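Local atomic coordinates of Lmo2812 protein (Listeria monocytogenes EGD-e, PDB entry 5ZQA), a protein that is a penicillin-binding protein that probably acts as a serine-type D-Ala-D-Ala carboxypeptidase in peptidoglycan synthesis. Residues 66-77 / 181-192; 137-145 / 155-163. All blocks are in the same frame, centred on the assembly; numbering follows the deposited sequence.

Contact 1 of 2, residues 66-77 / 181-192. With MG (magnesium ion), chain C; MG (magnesium ion), chain B.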
loop_
_atom_site.group_PDB
_atom_site.type_symbol
_atom_site.label_atom_id
_atom_site.label_comp_id
_atom_site.label_asym_id
_atom_site.label_seq_id
_atom_site.Cartn_x
_atom_site.Cartn_y
_atom_site.Cartn_z
ATOM N N LEU A 66 1.060 1.977 2.877
ATOM C CA LEU A 66 0.345 1.108 3.812
ATOM C C LEU A 66 0.838 1.325 5.239
ATOM O O LEU A 66 0.056 1.235 6.183
ATOM C CB LEU A 66 0.491 -0.363 3.423
ATOM C CG LEU A 66 -0.226 -0.712 2.110
ATOM C CD1 LEU A 66 0.041 -2.146 1.704
ATOM C CD2 LEU A 66 -1.736 -0.479 2.217
ATOM N N MET A 67 2.126 1.625 5.403
ATOM C CA MET A 67 2.629 1.885 6.748
ATOM C C MET A 67 2.159 3.255 7.214
ATOM O O MET A 67 1.791 3.427 8.379
ATOM C CB MET A 67 4.157 1.810 6.814
ATOM C CG MET A 67 4.712 2.215 8.190
ATOM S SD MET A 67 4.126 1.186 9.554
ATOM C CE MET A 67 5.239 -0.213 9.422
ATOM N N THR A 68 2.156 4.230 6.308
ATOM C CA THR A 68 1.607 5.533 6.657
ATOM C C THR A 68 0.127 5.407 7.043
ATOM O O THR A 68 -0.290 5.997 8.035
ATOM C CB THR A 68 1.804 6.532 5.507
ATOM O OG1 THR A 68 3.205 6.569 5.196
ATOM C CG2 THR A 68 1.332 7.956 5.882
ATOM N N ALA A 69 -0.643 4.623 6.283
ATOM C CA ALA A 69 -2.051 4.374 6.620
ATOM C C ALA A 69 -2.176 3.770 8.015
ATOM O O ALA A 69 -3.022 4.204 8.809
ATOM C CB ALA A 69 -2.707 3.459 5.574
ATOM N N PHE A 70 -1.347 2.772 8.315
ATOM C CA PHE A 70 -1.373 2.130 9.631
ATOM C C PHE A 70 -1.188 3.155 10.739
ATOM O O PHE A 70 -1.940 3.170 11.716
ATOM C CB PHE A 70 -0.292 1.038 9.735
ATOM C CG PHE A 70 -0.362 0.245 11.009
ATOM C CD1 PHE A 70 -1.215 -0.835 11.119
ATOM C CD2 PHE A 70 0.396 0.607 12.114
ATOM C CE1 PHE A 70 -1.291 -1.566 12.298
ATOM C CE2 PHE A 70 0.321 -0.116 13.286
ATOM C CZ PHE A 70 -0.526 -1.203 13.373
ATOM N N LEU A 71 -0.211 4.036 10.565
ATOM C CA LEU A 71 0.086 5.029 11.584
ATOM C C LEU A 71 -0.996 6.118 11.709
ATOM O O LEU A 71 -1.261 6.604 12.816
ATOM C CB LEU A 71 1.464 5.645 11.313
ATOM C CG LEU A 71 2.580 4.642 11.627
ATOM C CD1 LEU A 71 3.934 5.163 11.159
ATOM C CD2 LEU A 71 2.634 4.306 13.117
ATOM N N VAL A 72 -1.632 6.483 10.600
ATOM C CA VAL A 72 -2.780 7.382 10.639
ATOM C C VAL A 72 -3.923 6.761 11.424
ATOM O O VAL A 72 -4.501 7.398 12.312
ATOM C CB VAL A 72 -3.249 7.735 9.217
ATOM C CG1 VAL A 72 -4.610 8.404 9.239
ATOM C CG2 VAL A 72 -2.202 8.628 8.539
ATOM N N LEU A 73 -4.216 5.500 11.126
ATOM C CA LEU A 73 -5.328 4.804 11.770
ATOM C C LEU A 73 -5.055 4.585 13.268
ATOM O O LEU A 73 -5.970 4.728 14.097
ATOM C CB LEU A 73 -5.593 3.482 11.056
ATOM C CG LEU A 73 -6.134 3.691 9.639
ATOM C CD1 LEU A 73 -6.099 2.396 8.848
ATOM C CD2 LEU A 73 -7.545 4.255 9.672
ATOM N N GLU A 74 -3.805 4.272 13.620
ATOM C CA GLU A 74 -3.408 4.194 15.033
ATOM C C GLU A 74 -3.637 5.534 15.745
ATOM O O GLU A 74 -4.197 5.585 16.840
ATOM C CB GLU A 74 -1.932 3.792 15.174
ATOM C CG GLU A 74 -1.623 2.362 14.760
ATOM C CD GLU A 74 -2.081 1.360 15.798
ATOM O OE1 GLU A 74 -1.475 1.324 16.894
ATOM O OE2 GLU A 74 -3.065 0.633 15.538
ATOM N N ALA A 75 -3.224 6.618 15.103
ATOM C CA ALA A 75 -3.345 7.950 15.699
ATOM C C ALA A 75 -4.798 8.301 15.969
ATOM O O ALA A 75 -5.126 8.850 17.028
ATOM C CB ALA A 75 -2.705 9.002 14.797
ATOM N N VAL A 76 -5.684 7.971 15.042
ATOM C CA VAL A 76 -7.086 8.277 15.278
ATOM C C VAL A 76 -7.625 7.436 16.444
ATOM O O VAL A 76 -8.316 7.960 17.312
ATOM C CB VAL A 76 -7.937 8.066 14.022
ATOM C CG1 VAL A 76 -9.424 8.300 14.341
ATOM C CG2 VAL A 76 -7.457 9.003 12.899
ATOM N N ASP A 77 -7.295 6.150 16.489
ATOM C CA ASP A 77 -7.806 5.299 17.564
ATOM C C ASP A 77 -7.280 5.746 18.920
ATOM O O ASP A 77 -7.971 5.625 19.939
ATOM C CB ASP A 77 -7.426 3.835 17.331
ATOM C CG ASP A 77 -8.235 3.196 16.227
ATOM O OD1 ASP A 77 -9.051 3.905 15.600
ATOM O OD2 ASP A 77 -8.046 1.989 15.974
ATOM N N LEU A 181 3.188 -6.795 7.108
ATOM C CA LEU A 181 2.640 -5.448 7.237
ATOM C C LEU A 181 1.172 -5.409 6.834
ATOM O O LEU A 181 0.337 -4.834 7.534
ATOM C CB LEU A 181 3.439 -4.468 6.390
ATOM C CG LEU A 181 2.863 -3.063 6.273
ATOM C CD1 LEU A 181 2.674 -2.420 7.640
ATOM C CD2 LEU A 181 3.743 -2.218 5.361
ATOM N N SER A 182 0.862 -6.031 5.705
ATOM C CA SER A 182 -0.499 -6.011 5.186
ATOM C C SER A 182 -1.451 -6.763 6.113
ATOM O O SER A 182 -2.565 -6.313 6.358
ATOM C CB SER A 182 -0.535 -6.613 3.776
ATOM O OG SER A 182 0.279 -5.850 2.894
ATOM N N SER A 183 -1.007 -7.909 6.619
ATOM C CA SER A 183 -1.831 -8.710 7.523
ATOM C C SER A 183 -2.092 -7.952 8.828
ATOM O O SER A 183 -3.224 -7.924 9.319
ATOM C CB SER A 183 -1.159 -10.065 7.787
ATOM O OG SER A 183 0.024 -9.917 8.542
ATOM N N LYS A 184 -1.058 -7.317 9.376
ATOM C CA LYS A 184 -1.206 -6.550 10.609
ATOM C C LYS A 184 -2.126 -5.350 10.402
ATOM O O LYS A 184 -2.938 -5.019 11.265
ATOM C CB LYS A 184 0.163 -6.083 11.117
ATOM C CG LYS A 184 0.126 -5.449 12.492
ATOM C CD LYS A 184 -0.047 -6.478 13.592
ATOM C CE LYS A 184 1.148 -7.416 13.682
ATOM N NZ LYS A 184 1.051 -8.254 14.906
ATOM N N LEU A 185 -1.990 -4.693 9.254
ATOM C CA LEU A 185 -2.850 -3.557 8.942
ATOM C C LEU A 185 -4.318 -3.989 8.878
ATOM O O LEU A 185 -5.193 -3.357 9.480
ATOM C CB LEU A 185 -2.415 -2.905 7.621
ATOM C CG LEU A 185 -3.333 -1.828 7.042
ATOM C CD1 LEU A 185 -3.453 -0.638 7.972
ATOM C CD2 LEU A 185 -2.818 -1.382 5.667
ATOM N N ILE A 186 -4.584 -5.082 8.172
ATOM C CA ILE A 186 -5.948 -5.562 8.006
ATOM C C ILE A 186 -6.539 -6.114 9.319
ATOM O O ILE A 186 -7.704 -5.856 9.630
ATOM C CB ILE A 186 -6.001 -6.624 6.888
ATOM C CG1 ILE A 186 -5.715 -5.967 5.531
ATOM C CG2 ILE A 186 -7.356 -7.341 6.857
ATOM C CD1 ILE A 186 -5.490 -6.977 4.409
ATOM N N SER A 187 -5.751 -6.843 10.107
ATOM C CA SER A 187 -6.272 -7.411 11.357
ATOM C C SER A 187 -6.509 -6.325 12.418
ATOM O O SER A 187 -7.480 -6.380 13.179
ATOM C CB SER A 187 -5.323 -8.491 11.885
ATOM O OG SER A 187 -4.085 -7.945 12.295
ATOM N N THR A 188 -5.629 -5.333 12.459
ATOM C CA THR A 188 -5.719 -4.267 13.454
ATOM C C THR A 188 -6.741 -3.204 13.062
ATOM O O THR A 188 -7.433 -2.633 13.924
ATOM C CB THR A 188 -4.348 -3.601 13.659
ATOM O OG1 THR A 188 -3.371 -4.607 13.967
ATOM C CG2 THR A 188 -4.404 -2.599 14.790
ATOM N N HIS A 189 -6.835 -2.944 11.761
ATOM C CA HIS A 189 -7.743 -1.934 11.228
ATOM C C HIS A 189 -8.517 -2.478 10.040
ATOM O O HIS A 189 -8.294 -2.052 8.910
ATOM C CB HIS A 189 -6.971 -0.666 10.822
ATOM C CG HIS A 189 -6.233 -0.040 11.957
ATOM N ND1 HIS A 189 -6.862 0.720 12.917
ATOM C CD2 HIS A 189 -4.931 -0.114 12.324
ATOM C CE1 HIS A 189 -5.976 1.113 13.814
ATOM N NE2 HIS A 189 -4.797 0.615 13.483
ATOM N N PRO A 190 -9.453 -3.406 10.294
ATOM C CA PRO A 190 -10.217 -4.021 9.202
ATOM C C PRO A 190 -10.944 -2.999 8.332
ATOM O O PRO A 190 -11.181 -3.268 7.159
ATOM C CB PRO A 190 -11.213 -4.943 9.934
ATOM C CG PRO A 190 -11.177 -4.530 11.356
ATOM C CD PRO A 190 -9.844 -3.922 11.616
ATOM N N GLU A 191 -11.266 -1.841 8.896
ATOM C CA GLU A 191 -11.971 -0.807 8.149
ATOM C C GLU A 191 -11.134 -0.234 7.002
ATOM O O GLU A 191 -11.662 0.477 6.162
ATOM C CB GLU A 191 -12.427 0.313 9.088
ATOM C CG GLU A 191 -11.356 1.311 9.504
ATOM C CD GLU A 191 -10.470 0.852 10.651
ATOM O OE1 GLU A 191 -10.603 -0.296 11.144
ATOM O OE2 GLU A 191 -9.606 1.652 11.076
ATOM N N VAL A 192 -9.842 -0.552 6.942
ATOM C CA VAL A 192 -9.040 -0.061 5.824
ATOM C C VAL A 192 -9.629 -0.569 4.509
ATOM O O VAL A 192 -9.582 0.128 3.486
ATOM C CB VAL A 192 -7.543 -0.472 5.975
ATOM C CG1 VAL A 192 -7.340 -1.980 5.829
ATOM C CG2 VAL A 192 -6.673 0.301 4.972
HETATM MG MG MG C . -8.775 1.524 12.771
HETATM MG MG MG B . -2.190 0.504 18.740
HETATM O O HOH W 1 -8.643 3.527 13.144
HETATM O O HOH W 2 -3.250 -0.887 17.552
HETATM O O HOH W 3 -3.901 1.789 18.703
HETATM O O HOH W 4 -0.405 -0.556 18.696
HETATM O O HOH W 5 -1.271 1.859 19.820
#
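The imidazole of His189 lies against Leu73 with one face. Leu73 CB sits nearly over the ring centre, 3.5 Å from the centroid and almost on the ring normal, a CH-pi contact. The ring edge meets Phe70, Glu74 and Asp77. Toward Phe70 it makes an offset edge-to-face pair, with the planes 80° apart and the edge of His189 turned to the face of Phe70. The Phe70 ring has the CA of Leu185 and the carbonyl O of Lys184 at its own edge. His189 NE2 donates to Glu74 OE2 over 2.7 Å, on the anti lone pair of that oxygen. The bond is bent, 148° at the hydrogen. Glu74 reaches the ring because its chain folds back at chi2. Its other oxygen, OE1, binds a magnesium ion that carries four waters. His189 ND1 binds a second magnesium ion at 2.1 Å, so both ring nitrogens are engaged and the ring rotation is fixed. Glu191 OE2 and a water also bind that ion. The same water donates to Asp77 OD1 and Leu73 O. Asp77, seen as a ligand of this site, here reaches the ion through that water. This is a side-by-side packing of two helices, 65-77 and 175-188. Helix 65-77 follows predicted active-site Ser62, with Lys65 in its first turn, consistent with the SxxK motif of serine penicillin-binding proteins. The axes of the segments run 10.2 Å apart at 27°. His189 is the first residue beyond the second helix. Further back along the helices the contact is apolar. Leu185 CD1 lies 3.9 Å from Phe70 CD1, and Leu185 CD2 meets Leu66 CD2 at 3.7 Å. Met67 CE touches Leu181 CD1. Ser182 turns its OG to Leu178 O within its own helix, and Ile238 of strand 236-243 covers Leu66 and Ser182.

Contact 2 of 2, residues 137-145 / 155-163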
loop_
_atom_site.group_PDB
_atom_site.type_symbol
_atom_site.label_atom_id
_atom_site.label_comp_id
_atom_site.label_asym_id
_atom_site.label_seq_id
_atom_site.Cartn_x
_atom_site.Cartn_y
_atom_site.Cartn_z
ATOM N N ALA A 137 9.539 15.980 10.527
ATOM C CA ALA A 137 10.619 15.410 9.730
ATOM C C ALA A 137 11.071 14.047 10.248
ATOM O O ALA A 137 11.883 13.381 9.611
ATOM C CB ALA A 137 11.804 16.371 9.682
ATOM N N ASP A 138 10.542 13.623 11.391
ATOM C CA ASP A 138 10.946 12.344 11.971
ATOM C C ASP A 138 10.005 11.193 11.627
ATOM O O ASP A 138 10.122 10.110 12.198
ATOM C CB ASP A 138 11.050 12.452 13.493
ATOM C CG ASP A 138 12.192 13.337 13.939
ATOM O OD1 ASP A 138 13.066 13.652 13.100
ATOM O OD2 ASP A 138 12.218 13.705 15.134
ATOM N N PHE A 139 9.072 11.413 10.706
ATOM C CA PHE A 139 8.109 10.354 10.402
ATOM C C PHE A 139 8.735 9.049 9.878
ATOM O O PHE A 139 8.294 7.973 10.281
ATOM C CB PHE A 139 7.054 10.842 9.412
ATOM C CG PHE A 139 5.875 9.914 9.297
ATOM C CD1 PHE A 139 4.986 9.760 10.353
ATOM C CD2 PHE A 139 5.667 9.186 8.136
ATOM C CE1 PHE A 139 3.898 8.898 10.253
ATOM C CE2 PHE A 139 4.573 8.326 8.027
ATOM C CZ PHE A 139 3.694 8.182 9.082
ATOM N N PRO A 140 9.761 9.115 9.003
ATOM C CA PRO A 140 10.357 7.838 8.574
ATOM C C PRO A 140 10.886 7.002 9.739
ATOM O O PRO A 140 10.776 5.775 9.715
ATOM C CB PRO A 140 11.497 8.278 7.657
ATOM C CG PRO A 140 11.007 9.574 7.086
ATOM C CD PRO A 140 10.286 10.247 8.215
ATOM N N LYS A 141 11.435 7.655 10.756
ATOM C CA LYS A 141 11.895 6.931 11.941
ATOM C C LYS A 141 10.724 6.230 12.629
ATOM O O LYS A 141 10.849 5.095 13.086
ATOM C CB LYS A 141 12.605 7.884 12.911
ATOM C CG LYS A 141 13.127 7.231 14.192
ATOM C CD LYS A 141 14.436 7.884 14.645
ATOM C CE LYS A 141 14.336 9.405 14.606
ATOM N NZ LYS A 141 15.601 10.092 14.999
ATOM N N GLU A 142 9.571 6.886 12.677
ATOM C CA GLU A 142 8.392 6.265 13.271
ATOM C C GLU A 142 7.870 5.112 12.418
ATOM O O GLU A 142 7.412 4.108 12.958
ATOM C CB GLU A 142 7.297 7.304 13.491
ATOM C CG GLU A 142 7.632 8.306 14.591
ATOM C CD GLU A 142 7.805 7.648 15.955
ATOM O OE1 GLU A 142 7.253 6.545 16.169
ATOM O OE2 GLU A 142 8.496 8.234 16.816
ATOM N N MET A 143 7.963 5.240 11.098
ATOM C CA MET A 143 7.593 4.135 10.214
ATOM C C MET A 143 8.458 2.912 10.499
ATOM O O MET A 143 7.960 1.796 10.593
ATOM C CB MET A 143 7.740 4.537 8.737
ATOM C CG MET A 143 6.829 5.661 8.288
ATOM S SD MET A 143 7.171 6.174 6.585
ATOM C CE MET A 143 6.273 4.926 5.649
ATOM N N ASN A 144 9.767 3.125 10.630
ATOM C CA ASN A 144 10.670 2.006 10.883
ATOM C C ASN A 144 10.530 1.469 12.312
ATOM O O ASN A 144 10.659 0.259 12.546
ATOM C CB ASN A 144 12.096 2.442 10.576
ATOM C CG ASN A 144 12.318 2.608 9.099
ATOM O OD1 ASN A 144 11.952 1.733 8.325
ATOM N ND2 ASN A 144 12.880 3.742 8.691
ATOM N N ASN A 145 10.224 2.355 13.258
ATOM C CA ASN A 145 9.925 1.901 14.612
ATOM C C ASN A 145 8.717 0.982 14.634
ATOM O O ASN A 145 8.719 -0.037 15.321
ATOM C CB ASN A 145 9.687 3.090 15.540
ATOM C CG ASN A 145 10.975 3.724 16.008
ATOM O OD1 ASN A 145 12.060 3.169 15.818
ATOM N ND2 ASN A 145 10.865 4.881 16.645
ATOM N N LYS A 155 15.288 -6.548 6.794
ATOM C CA LYS A 155 15.406 -6.266 5.370
ATOM C C LYS A 155 14.507 -5.117 4.922
ATOM O O LYS A 155 14.645 -4.624 3.798
ATOM C CB LYS A 155 15.092 -7.512 4.542
ATOM C CG LYS A 155 16.157 -8.575 4.679
ATOM C CD LYS A 155 15.833 -9.803 3.852
ATOM C CE LYS A 155 16.914 -10.861 4.026
ATOM N NZ LYS A 155 16.681 -12.048 3.152
ATOM N N THR A 156 13.576 -4.713 5.779
ATOM C CA THR A 156 12.687 -3.590 5.457
ATOM C C THR A 156 13.221 -2.258 5.976
ATOM O O THR A 156 13.612 -2.166 7.131
ATOM C CB THR A 156 11.281 -3.808 6.044
ATOM O OG1 THR A 156 10.677 -4.928 5.389
ATOM C CG2 THR A 156 10.385 -2.566 5.841
ATOM N N THR A 157 13.253 -1.246 5.111
ATOM C CA THR A 157 13.491 0.135 5.536
ATOM C C THR A 157 12.609 1.094 4.746
ATOM O O THR A 157 12.566 1.055 3.512
ATOM C CB THR A 157 14.968 0.574 5.375
ATOM O OG1 THR A 157 15.432 0.223 4.074
ATOM C CG2 THR A 157 15.865 -0.084 6.409
ATOM N N PHE A 158 11.891 1.936 5.480
ATOM C CA PHE A 158 11.101 3.022 4.909
ATOM C C PHE A 158 11.916 4.305 4.917
ATOM O O PHE A 158 12.699 4.538 5.839
ATOM C CB PHE A 158 9.802 3.217 5.699
ATOM C CG PHE A 158 8.912 2.008 5.707
ATOM C CD1 PHE A 158 8.156 1.685 4.593
ATOM C CD2 PHE A 158 8.821 1.202 6.836
ATOM C CE1 PHE A 158 7.334 0.576 4.583
ATOM C CE2 PHE A 158 7.996 0.080 6.833
ATOM C CZ PHE A 158 7.254 -0.232 5.700
ATOM N N VAL A 159 11.719 5.143 3.903
ATOM C CA VAL A 159 12.501 6.379 3.794
ATOM C C VAL A 159 11.628 7.632 3.789
ATOM O O VAL A 159 12.135 8.744 3.957
ATOM C CB VAL A 159 13.399 6.375 2.517
ATOM C CG1 VAL A 159 14.371 5.190 2.531
ATOM C CG2 VAL A 159 12.569 6.352 1.235
ATOM N N SER A 160 10.325 7.455 3.580
ATOM C CA SER A 160 9.408 8.582 3.438
ATOM C C SER A 160 7.972 8.107 3.588
ATOM O O SER A 160 7.687 6.934 3.376
ATOM C CB SER A 160 9.590 9.257 2.078
ATOM O OG SER A 160 9.140 8.403 1.031
ATOM N N ALA A 161 7.069 9.012 3.960
ATOM C CA ALA A 161 5.661 8.667 4.112
ATOM C C ALA A 161 5.031 8.170 2.806
ATOM O O ALA A 161 4.135 7.319 2.817
ATOM C CB ALA A 161 4.883 9.866 4.639
ATOM N N SER A 162 5.500 8.717 1.688
ATOM C CA SER A 162 4.946 8.389 0.383
ATOM C C SER A 162 5.574 7.161 -0.256
ATOM O O SER A 162 4.938 6.456 -1.046
ATOM C CB SER A 162 5.119 9.577 -0.563
ATOM O OG SER A 162 6.493 9.909 -0.699
ATOM N N GLY A 163 6.840 6.934 0.060
ATOM C CA GLY A 163 7.616 5.938 -0.653
ATOM C C GLY A 163 8.457 6.539 -1.768
ATOM O O GLY A 163 9.145 5.810 -2.477
HETATM O O HOH W 6 12.378 -0.936 9.215
#
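A single side-chain amide, that of Asn144, grips the backbone of Phe158 at both its N-H and its C=O. Phe158 N donates to Asn144 OD1 at 2.9 Å. The bond is almost straight, 176° at the hydrogen, and it lies in the carbonyl plane on a lone pair. Asn144 ND2 returns a bond to Phe158 O at 3.0 Å, with the acceptor close to the amide plane. The pair of bonds holds the amide flat and settles which end is oxygen. Water 6 adds a third link, donating to both Asn144 OD1 and Thr156 O. With CG beside the backbone N (chi1 -71°), the amide swings from the helix to the extended strand-like backbone. There it takes both backbone polar atoms of Phe158. Met143 works one residue earlier. Its CE lies 3.9 Å from Phe158 CD1, and its sulfur is placed obliquely to that ring, a Met-aromatic contact. Met143 SD also comes within 3.3 Å of Ser160 O. Pro140 sets CG 3.4 Å from Val159 O. At the start of the helix, Phe139 CD2 packs on Ala161 CB at 3.6 Å. Beyond Ser160 the chain turns: Ser160 OG accepts from Gly163 N at 2.9 Å in an ST motif, and it also bonds Leu164 O. The contact thus joins helix 139-150 to the loop leading to strand 172-173. Helix 65-77 packs on Phe139, Met143 and Phe158. Helix 124-135 borders Phe139 through Leu134 and Ser160 through Glu128, while Thr157 makes backbone hydrogen bonds with Val172.

Helix 65-77 joins the two contacts, whose centres are 15 Å apart. Both segments of contact 2 fall in the chain between the two segments of contact 1. Thr68 OG1, on the helix of contact 1, probably hydrogen-bonds Ala161 O of contact 2 at 2.7 Å. It also packs 3.5 Å from Met143 CE. Both contacts approach the predicted active site. The side chain of Leu66 is about 4 Å from that of Lys226, the predicted substrate-binding residue. The side chain of Ala161 lies about 7 Å from that of Lys65, the predicted proton acceptor, and Ser162 O hydrogen-bonds Lys65 NZ. The magnesium ions bind at the far end of contact 1, around Glu74 and His189.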